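Local coordinates for protein probable tRNA pseudouridine synthase D (Methanosarcina mazei, PDB 1Z2Z) that probably converts uridine 13 of transfer RNAs into pseudouridine, as a member of the TruD family of pseudouridine synthases, at residues V52-R57 with I113-L118; I79-T84 with T91-S96; R66-I71 with I108-I113; K36-R41 with G132-I137; G164-F169 with A422-R427. All blocks are in the same frame, centred on the assembly; numbering follows the deposited sequence.

Interaction 1: residues V52-R57 with I113-L118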
# COMPACT_ATOMS: atom_id res chain seq x y z
N VAL A 52 -25.42 -8.77 -0.47
CA VAL A 52 -25.87 -7.45 -0.09
C VAL A 52 -24.87 -6.33 -0.29
O VAL A 52 -23.67 -6.51 -0.13
CB VAL A 52 -26.25 -7.46 1.41
CG1 VAL A 52 -27.03 -6.21 1.75
CG2 VAL A 52 -27.04 -8.71 1.73
N GLU A 53 -25.39 -5.15 -0.62
CA GLU A 53 -24.55 -3.98 -0.80
C GLU A 53 -24.51 -3.32 0.56
O GLU A 53 -25.53 -2.93 1.10
CB GLU A 53 -25.18 -3.02 -1.80
CG GLU A 53 -24.34 -1.81 -2.05
CD GLU A 53 -25.08 -0.78 -2.87
OE1 GLU A 53 -25.52 0.23 -2.28
OE2 GLU A 53 -25.23 -0.98 -4.10
N LEU A 54 -23.31 -3.23 1.12
CA LEU A 54 -23.09 -2.65 2.43
C LEU A 54 -22.64 -1.19 2.32
O LEU A 54 -21.70 -0.88 1.60
CB LEU A 54 -22.03 -3.47 3.16
CG LEU A 54 -21.45 -2.95 4.47
CD1 LEU A 54 -22.57 -2.67 5.46
CD2 LEU A 54 -20.46 -3.99 5.03
N THR A 55 -23.34 -0.30 3.02
CA THR A 55 -22.98 1.11 3.01
C THR A 55 -22.80 1.43 4.47
O THR A 55 -23.72 1.27 5.25
CB THR A 55 -24.09 1.99 2.44
OG1 THR A 55 -24.49 1.49 1.15
CG2 THR A 55 -23.58 3.42 2.28
N LYS A 56 -21.60 1.87 4.83
CA LYS A 56 -21.33 2.16 6.21
C LYS A 56 -20.71 3.53 6.42
O LYS A 56 -20.00 4.05 5.56
CB LYS A 56 -20.44 1.06 6.80
CG LYS A 56 -19.02 0.98 6.24
CD LYS A 56 -18.32 -0.26 6.76
CE LYS A 56 -16.84 -0.01 6.93
NZ LYS A 56 -16.31 0.75 5.78
N ARG A 57 -21.00 4.12 7.57
CA ARG A 57 -20.50 5.44 7.87
C ARG A 57 -19.71 5.39 9.16
O ARG A 57 -20.26 5.10 10.23
CB ARG A 57 -21.67 6.41 8.00
CG ARG A 57 -21.25 7.82 8.36
CD ARG A 57 -22.43 8.80 8.34
NE ARG A 57 -21.98 10.17 8.60
CZ ARG A 57 -21.45 10.59 9.76
NH1 ARG A 57 -21.07 11.86 9.88
NH2 ARG A 57 -21.31 9.76 10.79
N ILE A 113 -25.63 2.54 8.85
CA ILE A 113 -25.43 1.34 8.07
C ILE A 113 -26.65 1.20 7.21
O ILE A 113 -27.77 1.40 7.67
CB ILE A 113 -25.33 0.11 8.97
CG1 ILE A 113 -24.07 0.22 9.82
CG2 ILE A 113 -25.36 -1.16 8.12
CD1 ILE A 113 -22.77 0.12 9.04
N GLU A 114 -26.43 0.85 5.96
CA GLU A 114 -27.51 0.68 5.04
C GLU A 114 -27.26 -0.66 4.37
O GLU A 114 -26.15 -0.93 3.94
CB GLU A 114 -27.47 1.83 4.04
CG GLU A 114 -28.72 2.04 3.26
CD GLU A 114 -28.94 3.51 2.92
OE1 GLU A 114 -28.20 4.03 2.05
OE2 GLU A 114 -29.84 4.13 3.53
N LEU A 115 -28.29 -1.50 4.32
CA LEU A 115 -28.19 -2.82 3.72
C LEU A 115 -29.16 -2.95 2.56
O LEU A 115 -30.36 -2.72 2.72
CB LEU A 115 -28.51 -3.89 4.77
CG LEU A 115 -27.56 -4.07 5.95
CD1 LEU A 115 -28.05 -5.21 6.82
CD2 LEU A 115 -26.13 -4.37 5.46
N LYS A 116 -28.67 -3.36 1.40
CA LYS A 116 -29.52 -3.51 0.23
C LYS A 116 -29.20 -4.82 -0.49
O LYS A 116 -28.06 -5.09 -0.87
CB LYS A 116 -29.32 -2.32 -0.73
CG LYS A 116 -29.32 -0.94 -0.04
CD LYS A 116 -29.02 0.21 -1.02
CE LYS A 116 -28.82 1.56 -0.30
NZ LYS A 116 -28.27 2.60 -1.23
N VAL A 117 -30.21 -5.65 -0.68
CA VAL A 117 -29.99 -6.93 -1.34
C VAL A 117 -29.58 -6.72 -2.80
O VAL A 117 -30.05 -5.79 -3.47
CB VAL A 117 -31.28 -7.78 -1.27
CG1 VAL A 117 -31.07 -9.12 -1.92
CG2 VAL A 117 -31.68 -7.97 0.19
N LEU A 118 -28.67 -7.56 -3.28
CA LEU A 118 -28.25 -7.50 -4.67
C LEU A 118 -28.74 -8.81 -5.30
O LEU A 118 -29.18 -8.82 -6.45
CB LEU A 118 -26.72 -7.33 -4.79
CG LEU A 118 -26.15 -5.98 -4.30
CD1 LEU A 118 -24.64 -6.04 -4.28
CD2 LEU A 118 -26.63 -4.84 -5.17
O HOH W 1 -25.24 3.65 -0.53
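Two hydrogen-bonded pairs join strand 52-57 to the antiparallel strand 113-118, each a ring of two main-chain bonds. The straightest bond runs from Glu53 N to Lys116 O (2.7 Å, N-H...O 174°), and Lys116 N returns to Glu53 O at 3.2 Å. Further along, Thr55 N gives to Glu114 O at 3.0 Å and Glu114 N to Thr55 O at 2.8 Å. All four donors lie in the plane of the carbonyl they address. On the face carrying these four side chains, Lys116 runs extended beside Glu53; its NZ makes a salt bridge to Glu114 OE1 (3.6 Å) and a long one to Glu53 OE1 (3.8 Å), and donates to a water that also bonds Thr55 OG1. Strand 113-121 thereby extends the mixed sheet of this pseudouridine synthase beyond strand 49-57. On the other face the contacts are apolar, Leu54 CD1 against Leu115 CD2 and Ile113 CD1 against Lys56 CB. An alanine at Ile113 would lack CG1, CG2 and CD1 and would probably loosen the packing on Leu54, Lys56 and Leu64 of helix 61-72. Lys56 NZ turns away to Thr91 OG1 and, weakly, to the carbonyl of Asp86, the predicted nucleophile.

Interaction 2: residues I79-T84 with T91-S96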
# COMPACT_ATOMS: atom_id res chain seq x y z
N ILE A 79 -19.87 -14.17 6.94
CA ILE A 79 -20.04 -12.85 6.34
C ILE A 79 -18.67 -12.39 5.83
O ILE A 79 -17.76 -12.14 6.62
CB ILE A 79 -20.70 -11.82 7.35
CG1 ILE A 79 -20.23 -10.40 7.04
CG2 ILE A 79 -20.43 -12.20 8.80
CD1 ILE A 79 -21.17 -9.66 6.16
N SER A 80 -18.51 -12.31 4.50
CA SER A 80 -17.23 -11.88 3.95
C SER A 80 -17.27 -10.72 2.97
O SER A 80 -18.27 -10.47 2.29
CB SER A 80 -16.41 -13.05 3.33
OG SER A 80 -16.97 -13.62 2.17
N VAL A 81 -16.15 -10.02 2.92
CA VAL A 81 -16.00 -8.87 2.08
C VAL A 81 -14.97 -9.14 0.97
O VAL A 81 -14.16 -10.08 1.06
CB VAL A 81 -15.56 -7.68 2.95
CG1 VAL A 81 -16.65 -7.36 3.94
CG2 VAL A 81 -14.29 -8.02 3.72
N ALA A 82 -15.05 -8.34 -0.09
CA ALA A 82 -14.13 -8.45 -1.21
C ALA A 82 -12.85 -7.70 -0.86
O ALA A 82 -11.76 -8.07 -1.27
CB ALA A 82 -14.77 -7.86 -2.45
N GLY A 83 -13.02 -6.63 -0.07
CA GLY A 83 -11.90 -5.81 0.37
C GLY A 83 -12.28 -4.90 1.52
O GLY A 83 -13.34 -4.29 1.50
N THR A 84 -11.42 -4.76 2.53
CA THR A 84 -11.78 -3.91 3.65
C THR A 84 -11.69 -2.39 3.44
O THR A 84 -10.60 -1.84 3.29
CB THR A 84 -10.96 -4.29 4.88
OG1 THR A 84 -11.26 -5.64 5.25
CG2 THR A 84 -11.29 -3.37 6.04
N THR A 91 -18.39 4.51 2.98
CA THR A 91 -18.07 3.48 2.01
C THR A 91 -19.18 2.49 1.67
O THR A 91 -19.89 2.01 2.55
CB THR A 91 -16.91 2.67 2.51
OG1 THR A 91 -17.38 1.76 3.52
CG2 THR A 91 -15.86 3.58 3.13
N THR A 92 -19.25 2.17 0.38
CA THR A 92 -20.21 1.23 -0.19
C THR A 92 -19.42 0.02 -0.76
O THR A 92 -18.36 0.21 -1.37
CB THR A 92 -20.95 1.91 -1.35
OG1 THR A 92 -21.58 3.10 -0.86
CG2 THR A 92 -21.99 1.00 -1.96
N GLN A 93 -19.92 -1.20 -0.57
CA GLN A 93 -19.23 -2.38 -1.09
C GLN A 93 -20.16 -3.58 -1.13
O GLN A 93 -21.24 -3.56 -0.54
CB GLN A 93 -18.05 -2.76 -0.21
CG GLN A 93 -18.47 -3.36 1.11
CD GLN A 93 -17.32 -3.49 2.06
OE1 GLN A 93 -17.34 -2.98 3.18
NE2 GLN A 93 -16.29 -4.18 1.61
N LYS A 94 -19.75 -4.63 -1.83
CA LYS A 94 -20.57 -5.83 -1.93
C LYS A 94 -20.09 -6.86 -0.89
O LYS A 94 -18.90 -6.98 -0.63
CB LYS A 94 -20.50 -6.40 -3.34
CG LYS A 94 -21.05 -7.81 -3.49
CD LYS A 94 -21.05 -8.27 -4.95
CE LYS A 94 -21.99 -7.43 -5.79
NZ LYS A 94 -22.12 -7.86 -7.22
N ILE A 95 -21.03 -7.56 -0.26
CA ILE A 95 -20.67 -8.56 0.73
C ILE A 95 -21.56 -9.78 0.54
O ILE A 95 -22.53 -9.76 -0.23
CB ILE A 95 -20.84 -8.06 2.18
CG1 ILE A 95 -22.32 -7.77 2.48
CG2 ILE A 95 -19.98 -6.84 2.43
CD1 ILE A 95 -22.62 -7.65 4.00
N SER A 96 -21.23 -10.87 1.22
CA SER A 96 -22.05 -12.05 1.11
C SER A 96 -22.37 -12.55 2.51
O SER A 96 -21.55 -12.42 3.43
CB SER A 96 -21.36 -13.15 0.30
OG SER A 96 -20.30 -13.72 1.05
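Ile95 carries the apolar side of this contact. Its CB sits 3.5 Å from Ser80 O, just beyond the main-chain bonds of the Ser80-Ser96 pair. From there the side chain forks: CG2, anti to the carbonyl carbon, meets Val81 CG1 at 3.7 Å, while CG1 takes the crowded position between backbone N and carbonyl carbon (chi1 64°). With chi2 at 164°, CD1 extends straight on and ends against Ile79 CD1, the two isoleucines crossing obliquely. Strands 79-81 and 90-98 form a beta hairpin whose connecting loop holds Asp86, the predicted nucleophile. At the Ser80-Ser96 pair, Ser80 N donates to Ser96 O and Ser96 N to Ser80 O, both at 3.2 Å and in the carbonyl plane. The two serine hydroxyls emerge on the face away from Ile95, and both are bonded to the backbone of Val125, Ser80 OG at its carbonyl and Ser96 OG at its N-H. Beyond the Ser80-Ser96 pair a side chain takes over from the main chain: Gln93, extended beyond CG, passes Val81 CB and offers NE2 to Gly83 O in a weak bond of 3.0 Å, bent to 126° at the hydrogen.

Interaction 3: residues R66-I71 with I108-I113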
# COMPACT_ATOMS: atom_id res chain seq x y z
N ARG A 66 -18.97 -8.41 13.12
CA ARG A 66 -19.13 -9.04 14.42
C ARG A 66 -20.53 -8.72 14.97
O ARG A 66 -21.10 -9.49 15.74
CB ARG A 66 -18.04 -8.57 15.38
CG ARG A 66 -17.97 -9.37 16.65
CD ARG A 66 -18.34 -8.52 17.83
NE ARG A 66 -17.22 -8.25 18.72
CZ ARG A 66 -17.21 -7.24 19.58
NH1 ARG A 66 -18.25 -6.42 19.63
NH2 ARG A 66 -16.17 -7.04 20.38
N THR A 67 -21.09 -7.57 14.55
CA THR A 67 -22.42 -7.16 14.96
C THR A 67 -23.45 -7.96 14.17
O THR A 67 -24.39 -8.51 14.74
CB THR A 67 -22.64 -5.63 14.72
OG1 THR A 67 -21.91 -4.89 15.68
CG2 THR A 67 -24.11 -5.26 14.84
N LEU A 68 -23.29 -8.04 12.86
CA LEU A 68 -24.25 -8.81 12.09
C LEU A 68 -24.19 -10.27 12.48
O LEU A 68 -25.22 -10.94 12.53
CB LEU A 68 -23.98 -8.71 10.60
CG LEU A 68 -24.23 -7.35 9.96
CD1 LEU A 68 -23.93 -7.48 8.49
CD2 LEU A 68 -25.69 -6.92 10.18
N SER A 69 -23.00 -10.79 12.77
CA SER A 69 -22.93 -12.19 13.14
C SER A 69 -23.69 -12.46 14.44
O SER A 69 -24.21 -13.55 14.62
CB SER A 69 -21.48 -12.68 13.26
OG SER A 69 -20.97 -12.49 14.56
N ARG A 70 -23.78 -11.47 15.33
CA ARG A 70 -24.51 -11.67 16.58
C ARG A 70 -26.02 -11.65 16.35
O ARG A 70 -26.75 -12.42 16.96
CB ARG A 70 -24.12 -10.59 17.57
CG ARG A 70 -22.85 -10.86 18.36
CD ARG A 70 -22.29 -9.54 18.87
NE ARG A 70 -21.20 -9.70 19.82
CZ ARG A 70 -20.40 -8.71 20.21
NH1 ARG A 70 -20.57 -7.49 19.72
NH2 ARG A 70 -19.44 -8.96 21.09
N ILE A 71 -26.47 -10.80 15.45
CA ILE A 71 -27.87 -10.64 15.11
C ILE A 71 -28.42 -11.83 14.32
O ILE A 71 -29.60 -12.19 14.43
CB ILE A 71 -28.06 -9.37 14.26
CG1 ILE A 71 -27.63 -8.16 15.09
CG2 ILE A 71 -29.47 -9.27 13.72
CD1 ILE A 71 -27.63 -6.89 14.34
N ILE A 108 -33.25 -5.25 9.62
CA ILE A 108 -32.06 -4.84 10.37
C ILE A 108 -31.84 -3.37 10.07
O ILE A 108 -31.69 -2.98 8.91
CB ILE A 108 -30.82 -5.63 9.92
CG1 ILE A 108 -31.01 -7.12 10.19
CG2 ILE A 108 -29.59 -5.12 10.64
CD1 ILE A 108 -29.84 -7.96 9.74
N HIS A 109 -31.83 -2.56 11.11
CA HIS A 109 -31.64 -1.12 10.96
C HIS A 109 -30.59 -0.67 11.95
O HIS A 109 -30.91 -0.33 13.09
CB HIS A 109 -32.95 -0.38 11.22
CG HIS A 109 -34.07 -0.81 10.32
ND1 HIS A 109 -34.13 -0.45 8.99
CD2 HIS A 109 -35.14 -1.61 10.55
CE1 HIS A 109 -35.19 -1.02 8.44
NE2 HIS A 109 -35.82 -1.72 9.36
N LEU A 110 -29.33 -0.70 11.53
CA LEU A 110 -28.25 -0.27 12.39
C LEU A 110 -27.95 1.19 12.12
O LEU A 110 -28.28 1.71 11.05
CB LEU A 110 -27.02 -1.14 12.15
CG LEU A 110 -27.15 -2.49 12.87
CD1 LEU A 110 -26.24 -3.52 12.21
CD2 LEU A 110 -26.80 -2.30 14.34
N LYS A 111 -27.35 1.87 13.09
CA LYS A 111 -27.05 3.28 12.91
C LYS A 111 -25.85 3.50 12.01
O LYS A 111 -24.75 3.00 12.27
CB LYS A 111 -26.83 3.95 14.27
CG LYS A 111 -26.84 5.48 14.20
CD LYS A 111 -26.33 6.10 15.50
CE LYS A 111 -26.18 7.62 15.39
NZ LYS A 111 -25.04 8.09 14.55
N ASP A 112 -26.06 4.26 10.94
CA ASP A 112 -25.02 4.58 9.98
C ASP A 112 -24.63 3.35 9.16
O ASP A 112 -23.47 3.15 8.81
CB ASP A 112 -23.80 5.19 10.69
CG ASP A 112 -24.01 6.66 11.10
OD1 ASP A 112 -24.95 7.30 10.57
OD2 ASP A 112 -23.23 7.17 11.95
N ILE A 113 -25.63 2.54 8.85
CA ILE A 113 -25.43 1.34 8.07
C ILE A 113 -26.65 1.20 7.21
O ILE A 113 -27.77 1.40 7.67
CB ILE A 113 -25.33 0.11 8.97
CG1 ILE A 113 -24.07 0.22 9.82
CG2 ILE A 113 -25.36 -1.16 8.12
CD1 ILE A 113 -22.77 0.12 9.04
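Leu110 points its side chain at helix 66-71 and is met there by three residues of the helix. Its CG is anti to the carbonyl carbon (chi1 -79°), and the extended chi2 sends CD1 forward. Thr67 comes tip to tip with it: CG2, anti to the backbone N, reaches Leu110 CD1 at 3.8 Å and also touches CD2. That rotamer turns the Thr67 hydroxyl back along the helix, where OG1 bonds to His63 O, so the threonine shows its methyl to the leucine. Leu68 crosses Leu110 obliquely, its CD2 at 4.0 Å from Leu110 CD1, and Ile71 CD1 completes the group at 4.2 Å. Thr67 and Leu68, with Ile71 one turn further on, line one side of helix 61-72, which thus packs on the irregular link between helix 102-105 and strand 113-121. Ile71 and Ile108 share the same conformation, with CG1 anti to the carbonyl carbon and chi2 extended. Ile71 uses two branches, CD1 to Leu110 and CG2 to Ile108 CD1 (4.2 Å), whereas Ile108 uses its CD1 tip for both Ile71 and Leu68 CD2. No hydrogen bond crosses between the segments. Beyond the apolar patch the link closes into a type II turn from Leu110 to Ile113, with Asp112 at the position of positive phi (70°). Trp59 NE1 holds the turn by its Lys111 carbonyl. The extended Lys111 side chain bends only at its last torsion, bringing NZ to Asp112 OD2 in a salt bridge of 3.3 Å.

Interaction 4: residues K36-R41 with G132-I137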
# COMPACT_ATOMS: atom_id res chain seq x y z
N LYS A 36 -16.47 4.10 -3.13
CA LYS A 36 -17.50 3.20 -3.65
C LYS A 36 -16.86 2.11 -4.49
O LYS A 36 -16.25 2.39 -5.52
CB LYS A 36 -18.49 3.98 -4.52
CG LYS A 36 -19.18 5.14 -3.85
CD LYS A 36 -20.22 5.75 -4.78
CE LYS A 36 -20.97 6.91 -4.11
NZ LYS A 36 -22.13 7.43 -4.91
N GLU A 37 -17.02 0.86 -4.08
CA GLU A 37 -16.45 -0.30 -4.77
C GLU A 37 -17.02 -0.59 -6.15
O GLU A 37 -18.20 -0.34 -6.41
CB GLU A 37 -16.63 -1.52 -3.89
CG GLU A 37 -15.97 -2.76 -4.41
CD GLU A 37 -16.49 -4.02 -3.75
OE1 GLU A 37 -17.58 -4.49 -4.16
OE2 GLU A 37 -15.82 -4.51 -2.82
N ILE A 38 -16.18 -1.11 -7.05
CA ILE A 38 -16.64 -1.47 -8.39
C ILE A 38 -16.52 -2.98 -8.47
O ILE A 38 -15.42 -3.52 -8.36
CB ILE A 38 -15.77 -0.84 -9.48
CG1 ILE A 38 -15.56 0.65 -9.17
CG2 ILE A 38 -16.46 -1.00 -10.85
CD1 ILE A 38 -14.60 1.33 -10.10
N THR A 39 -17.64 -3.66 -8.64
CA THR A 39 -17.64 -5.11 -8.67
C THR A 39 -17.18 -5.75 -9.97
O THR A 39 -17.24 -5.13 -11.03
CB THR A 39 -19.07 -5.64 -8.38
OG1 THR A 39 -19.00 -6.94 -7.79
CG2 THR A 39 -19.89 -5.72 -9.67
N ASN A 40 -16.68 -6.99 -9.89
CA ASN A 40 -16.29 -7.69 -11.11
C ASN A 40 -17.14 -8.95 -11.23
O ASN A 40 -17.00 -9.70 -12.18
CB ASN A 40 -14.80 -8.05 -11.14
CG ASN A 40 -14.40 -9.05 -10.08
OD1 ASN A 40 -15.13 -10.01 -9.78
ND2 ASN A 40 -13.22 -8.85 -9.50
N ARG A 41 -18.03 -9.18 -10.27
CA ARG A 41 -18.86 -10.38 -10.35
C ARG A 41 -20.36 -10.10 -10.48
O ARG A 41 -20.82 -9.00 -10.18
CB ARG A 41 -18.60 -11.26 -9.14
CG ARG A 41 -18.58 -10.48 -7.86
CD ARG A 41 -19.39 -11.21 -6.83
NE ARG A 41 -18.69 -12.37 -6.33
CZ ARG A 41 -19.29 -13.39 -5.74
NH1 ARG A 41 -18.57 -14.41 -5.29
NH2 ARG A 41 -20.62 -13.40 -5.61
N GLY A 132 -12.18 -2.46 -9.06
CA GLY A 132 -11.50 -1.36 -8.39
C GLY A 132 -12.34 -0.66 -7.34
O GLY A 132 -13.30 -1.22 -6.80
N ASN A 133 -11.96 0.58 -7.05
CA ASN A 133 -12.63 1.41 -6.05
C ASN A 133 -12.71 2.88 -6.51
O ASN A 133 -11.68 3.51 -6.77
CB ASN A 133 -11.87 1.33 -4.72
CG ASN A 133 -12.23 0.10 -3.88
OD1 ASN A 133 -11.40 -0.43 -3.15
ND2 ASN A 133 -13.48 -0.34 -3.96
N ASP A 134 -13.92 3.41 -6.63
CA ASP A 134 -14.13 4.81 -7.00
C ASP A 134 -13.89 5.63 -5.75
O ASP A 134 -14.37 5.28 -4.67
CB ASP A 134 -15.56 5.04 -7.45
CG ASP A 134 -15.73 4.79 -8.91
OD1 ASP A 134 -16.89 4.66 -9.37
OD2 ASP A 134 -14.69 4.74 -9.60
N PHE A 135 -13.15 6.72 -5.90
CA PHE A 135 -12.85 7.60 -4.78
C PHE A 135 -13.42 8.98 -5.00
O PHE A 135 -13.65 9.41 -6.13
CB PHE A 135 -11.35 7.72 -4.54
CG PHE A 135 -10.72 6.47 -3.99
CD1 PHE A 135 -10.12 5.54 -4.84
CD2 PHE A 135 -10.71 6.23 -2.62
CE1 PHE A 135 -9.51 4.38 -4.34
CE2 PHE A 135 -10.11 5.09 -2.10
CZ PHE A 135 -9.51 4.15 -2.97
N ARG A 136 -13.65 9.66 -3.89
CA ARG A 136 -14.20 11.02 -3.85
C ARG A 136 -13.64 11.59 -2.56
O ARG A 136 -14.32 11.61 -1.54
CB ARG A 136 -15.72 10.95 -3.76
CG ARG A 136 -16.40 12.27 -3.48
CD ARG A 136 -16.89 12.90 -4.76
NE ARG A 136 -17.40 14.25 -4.54
CZ ARG A 136 -17.91 15.01 -5.51
NH1 ARG A 136 -18.34 16.24 -5.23
NH2 ARG A 136 -17.99 14.55 -6.75
N ILE A 137 -12.38 12.04 -2.59
CA ILE A 137 -11.74 12.59 -1.40
C ILE A 137 -11.86 14.10 -1.37
O ILE A 137 -11.99 14.73 -2.42
CB ILE A 137 -10.25 12.18 -1.34
CG1 ILE A 137 -10.15 10.66 -1.44
CG2 ILE A 137 -9.61 12.66 -0.05
CD1 ILE A 137 -8.73 10.14 -1.51
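The amide of Asn133 and the carboxylate of Glu37 lie almost parallel, their planes 14° apart, although the two side chains cross obliquely. The ND2 corner of the amide leans on the glutamate stem, 3.1 Å from Glu37 CA and close to CB and CG as well. The oxygens face elsewhere: Glu37 OE2 forms a salt bridge with Lys85 NZ, which also bonds weakly to Asn133 OD1, and Glu37 OE1 accepts from Lys94 N. A third flat group, the carboxylate of Asp134, stands beside Ile38, the two side chains at about a right angle and Ile38 CD1 at 3.4 Å from OD2. These pairs decorate an antiparallel ladder that sets strand 33-39 against strand 130-142 in the mixed sheet, strand 90-98 running parallel on the far side of 33-39 and strand 408-417 beyond 130-142. Lys36 N donates to Asp134 O at 2.9 Å, in the carbonyl plane. The return bond, Asp134 N to Lys36 O at 2.8 Å, approaches from 32° above the plane of the Lys36 carbonyl. Ile38 N to Gly132 O (2.9 Å) is further out still, 43° above that of Gly132. Over this last bond Ile38 lays its CB and CG1, with CG1 anti to the carbonyl carbon, before CD1 runs on to Asp134. An alanine at Ile38 would lose CG1, CG2 and CD1 and would probably leave the Gly132 backbone less covered and weaken the packing on Asp134 and on Met415 of strand 408-417. Lys36, fully extended, carries its ammonium away from the partner strand.

Interaction 5: residues G164-F169 with A422-R427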
# COMPACT_ATOMS: atom_id res chain seq x y z
N GLY A 164 1.26 10.22 -17.37
CA GLY A 164 0.56 8.95 -17.38
C GLY A 164 -0.20 8.66 -16.09
O GLY A 164 -1.11 7.83 -16.07
N GLY A 165 0.18 9.35 -15.02
CA GLY A 165 -0.46 9.15 -13.74
C GLY A 165 0.48 9.56 -12.62
O GLY A 165 1.18 10.57 -12.73
N VAL A 166 0.50 8.78 -11.54
CA VAL A 166 1.38 9.08 -10.42
C VAL A 166 2.35 7.91 -10.23
O VAL A 166 2.04 6.78 -10.60
CB VAL A 166 0.54 9.37 -9.12
CG1 VAL A 166 -0.57 10.35 -9.46
CG2 VAL A 166 -0.03 8.11 -8.52
N PRO A 167 3.55 8.17 -9.69
CA PRO A 167 4.51 7.09 -9.49
C PRO A 167 3.98 5.97 -8.65
O PRO A 167 3.20 6.19 -7.73
CB PRO A 167 5.72 7.79 -8.86
CG PRO A 167 5.12 8.98 -8.20
CD PRO A 167 4.08 9.45 -9.20
N ASN A 168 4.40 4.75 -8.97
CA ASN A 168 3.95 3.60 -8.22
C ASN A 168 4.80 3.34 -6.98
O ASN A 168 5.27 2.22 -6.77
CB ASN A 168 3.94 2.36 -9.11
CG ASN A 168 3.06 1.27 -8.54
OD1 ASN A 168 1.83 1.41 -8.54
ND2 ASN A 168 3.68 0.20 -8.02
N PHE A 169 4.99 4.38 -6.17
CA PHE A 169 5.79 4.29 -4.95
C PHE A 169 5.19 3.36 -3.89
O PHE A 169 3.98 3.15 -3.85
CB PHE A 169 5.95 5.68 -4.32
CG PHE A 169 6.97 6.56 -5.00
CD1 PHE A 169 8.32 6.23 -4.99
CD2 PHE A 169 6.58 7.76 -5.59
CE1 PHE A 169 9.27 7.07 -5.55
CE2 PHE A 169 7.53 8.61 -6.16
CZ PHE A 169 8.87 8.27 -6.14
N ALA A 422 -5.06 4.96 -2.34
CA ALA A 422 -5.36 6.37 -2.61
C ALA A 422 -4.26 7.32 -2.16
O ALA A 422 -4.06 8.37 -2.76
CB ALA A 422 -6.67 6.77 -1.95
N THR A 423 -3.56 6.96 -1.09
CA THR A 423 -2.49 7.81 -0.60
C THR A 423 -1.48 8.06 -1.70
O THR A 423 -0.86 9.12 -1.76
CB THR A 423 -1.75 7.19 0.58
OG1 THR A 423 -1.40 5.84 0.27
CG2 THR A 423 -2.62 7.23 1.82
N THR A 424 -1.31 7.07 -2.56
CA THR A 424 -0.37 7.19 -3.66
C THR A 424 -0.78 8.28 -4.64
O THR A 424 0.06 8.85 -5.34
CB THR A 424 -0.25 5.86 -4.39
OG1 THR A 424 0.31 4.89 -3.50
CG2 THR A 424 0.63 6.02 -5.61
N VAL A 425 -2.06 8.59 -4.68
CA VAL A 425 -2.54 9.62 -5.58
C VAL A 425 -2.52 10.96 -4.88
O VAL A 425 -2.14 11.97 -5.48
CB VAL A 425 -3.98 9.32 -6.04
CG1 VAL A 425 -4.51 10.46 -6.89
CG2 VAL A 425 -4.02 8.01 -6.83
N LEU A 426 -2.92 10.95 -3.62
CA LEU A 426 -2.99 12.16 -2.81
C LEU A 426 -1.66 12.84 -2.57
O LEU A 426 -1.57 14.07 -2.61
CB LEU A 426 -3.64 11.83 -1.47
CG LEU A 426 -5.12 11.47 -1.55
CD1 LEU A 426 -5.61 11.14 -0.15
CD2 LEU A 426 -5.93 12.62 -2.14
N ARG A 427 -0.62 12.05 -2.32
CA ARG A 427 0.71 12.60 -2.08
C ARG A 427 1.15 13.62 -3.16
O ARG A 427 1.72 14.65 -2.83
CB ARG A 427 1.72 11.46 -1.99
CG ARG A 427 3.07 11.88 -1.43
CD ARG A 427 4.04 10.70 -1.40
NE ARG A 427 4.89 10.67 -2.58
CZ ARG A 427 6.04 11.32 -2.70
NH1 ARG A 427 6.51 12.05 -1.70
NH2 ARG A 427 6.72 11.26 -3.83
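Val166 CG2 and Thr424 CG2 meet at the centre of this buried contact, 3.6 Å apart, where strand 165-167 crosses helix 423-427 nearly at right angles (99°). Val166 CG2 also lies 3.3 Å from Thr424 O, and Val425 CG2 lies near it, more loosely, at 4.3 Å. Thr424 CG2, anti to the backbone N, turns to the main chain as well and touches Pro167 O at 3.3 Å. At one end Arg427 bends at chi3 to bring NH2 within 3.6 Å of Phe169 CE2, the guanidinium and ring planes standing perpendicular (89°). A second shell fixes these groups. The main chain of Val166 pairs with Leu390 in a two-stranded sheet, and an inverse gamma turn centred on Asn168 places Phe169 against helix 263-287, on Leu282 and Ile286. Arg427 is held by a salt bridge from NH1 to Glu7 and a hydrogen bond from NH2 to Leu14 O. Val425 rests on Phe414 and Leu416, so the helix lies between the large sheet and the small one. Ala422 O accepts from both Val425 N and Leu426 N. With no hydrogen bond between them, the two segments are held mainly by van der Waals packing; the polar end of Arg427 is paid for elsewhere, and its buried charge is probably balanced by Glu7.

Interactions 1, 2 and 4 follow one another across a single mixed sheet. Leu54 N bonds to Gln93 O (2.7 Å) between interactions 1 and 2, and Glu37 N to Thr92 O (3.1 Å) between 2 and 4. Interaction 3 adds the helix beside this sheet: it shares Ile113 with interaction 1, and Leu68 CD1 touches Ile79 CD1 of interaction 2. Interaction 5 packs on strand 130-142 of interaction 4, Leu426 CD1 on Ile137 CD1, the centres about 17 Å apart. The predicted nucleophile Asp86 lies among the sheet contacts, its side chain about 6 Å from that of Lys56 and about 9 Å from those of Gln93 and Asn133; interactions 3 and 5 lie away from it.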